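Local coordinates for carbonic anhydrase (Sordaria macrospora, PDB 4O1J), which catalyses the reversible hydration of carbon dioxide to hydrogencarbonate as a zinc-dependent, tetrameric beta-class carbonic anhydrase, at the interface of chains A and B. Sequence-based numbering; all coordinates share one arbitrary frame. Chains: chain A/B, Carbonic anhydrase.

The interface of chains A and B. Residues chain A 47, 49, 73-75; chain B 58-60.
A:Gln47 reaches over to B:Ser59 at the two-fold subunit interface of this tetrameric enzyme, a worked example of active-site residues buttressed from a neighbouring chain. Its amide oxygen OE1 takes two hydrogen bonds, one from the hydroxyl OG of B:Ser59 and one from that residue's backbone N at 2.9 Å, both donors tilted modestly from the amide plane. Beyond CG the glutamine chain runs extended (chi2 -176°), which carries the amide to the B:Ser59 backbone. CB of the A:Pro49 ring packs on CB of B:Ser59 at 3.6 Å, and ring atom CE1 of A:Phe75 lies against CA of B:Asp58. B:Asp58 and B:Arg60 form the Asp-Arg dyad of beta-class enzymes, which holds the carboxylate off the zinc bound by Cys56, His112 and Cys115: the guanidinium meets it side-on, NE in a salt bridge to the syn lone pair of OD1 at 2.8 Å and NH2 on OD2, while the backbone N of B:Arg60 takes the anti lone pair of OD1. The amide and carboxylate planes are 25° apart; A:Gln47 NE2 comes within 3.1 Å of B:Asp58 OD2, but its N-H points elsewhere. Were B:Asp58 an alanine, the B:Arg60 guanidinium would probably lose its mate and be free to turn. In contrast to these direct bonds, towards A:Val74 the backbones also share waters. Water 2 bridges the A:Val74 N and B:Ser59 O, and water 1 links A:Val74 O, at 3.0 Å, to B:Ser59 O, at 3.1 Å.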
# COMPACT_ATOMS: atom_id res chain seq x y z
N GLN A 47 14.12 -6.56 23.82
CA GLN A 47 15.12 -6.56 22.76
C GLN A 47 15.81 -5.22 22.66
O GLN A 47 15.22 -4.17 22.95
CB GLN A 47 14.49 -6.94 21.41
CG GLN A 47 13.51 -5.90 20.87
CD GLN A 47 12.82 -6.34 19.59
OE1 GLN A 47 13.47 -6.82 18.66
NE2 GLN A 47 11.51 -6.20 19.55
N PRO A 49 18.10 -4.45 19.58
CA PRO A 49 18.91 -4.62 18.37
C PRO A 49 19.53 -3.30 17.95
O PRO A 49 18.94 -2.24 18.17
CB PRO A 49 17.89 -5.09 17.34
CG PRO A 49 16.61 -4.45 17.78
CD PRO A 49 16.66 -4.45 19.28
N ASP A 73 19.53 -9.22 18.00
CA ASP A 73 20.36 -8.07 17.67
C ASP A 73 20.16 -7.56 16.24
O ASP A 73 20.77 -6.56 15.85
CB ASP A 73 21.84 -8.38 17.91
CG ASP A 73 22.29 -9.66 17.25
OD1 ASP A 73 21.73 -10.01 16.19
OD2 ASP A 73 23.22 -10.32 17.78
N VAL A 74 19.32 -8.22 15.45
CA VAL A 74 18.96 -7.69 14.14
C VAL A 74 17.44 -7.64 13.91
O VAL A 74 16.77 -8.67 13.84
CB VAL A 74 19.61 -8.50 13.00
CG1 VAL A 74 19.19 -7.94 11.66
CG2 VAL A 74 21.12 -8.49 13.13
N PHE A 75 16.91 -6.43 13.80
CA PHE A 75 15.50 -6.17 13.50
C PHE A 75 15.32 -6.13 11.98
O PHE A 75 16.00 -5.36 11.32
CB PHE A 75 15.10 -4.83 14.13
CG PHE A 75 13.62 -4.63 14.28
CD1 PHE A 75 12.89 -5.35 15.22
CD2 PHE A 75 12.96 -3.68 13.52
CE1 PHE A 75 11.53 -5.15 15.37
CE2 PHE A 75 11.60 -3.47 13.66
CZ PHE A 75 10.88 -4.21 14.59
N ASP B 58 10.62 -8.53 14.59
CA ASP B 58 11.29 -8.71 15.88
C ASP B 58 12.68 -9.32 15.75
O ASP B 58 12.86 -10.32 15.03
CB ASP B 58 10.41 -9.58 16.78
CG ASP B 58 10.71 -9.41 18.26
OD1 ASP B 58 11.75 -9.92 18.73
OD2 ASP B 58 9.88 -8.77 18.96
N SER B 59 13.65 -8.73 16.43
CA SER B 59 15.04 -9.18 16.31
C SER B 59 15.22 -10.57 16.90
O SER B 59 16.17 -11.29 16.58
CB SER B 59 15.99 -8.18 16.99
OG SER B 59 15.68 -7.99 18.36
N ARG B 60 14.28 -10.97 17.75
CA ARG B 60 14.38 -12.24 18.45
C ARG B 60 13.75 -13.38 17.65
O ARG B 60 13.70 -14.52 18.11
CB ARG B 60 13.73 -12.11 19.82
CG ARG B 60 14.26 -10.93 20.62
CD ARG B 60 13.42 -10.66 21.84
NE ARG B 60 12.14 -10.04 21.49
CZ ARG B 60 11.16 -9.80 22.35
NH1 ARG B 60 11.29 -10.14 23.63
NH2 ARG B 60 10.04 -9.23 21.93
O HOH W 1 15.80 -11.55 13.54
O HOH W 2 18.87 -11.14 14.95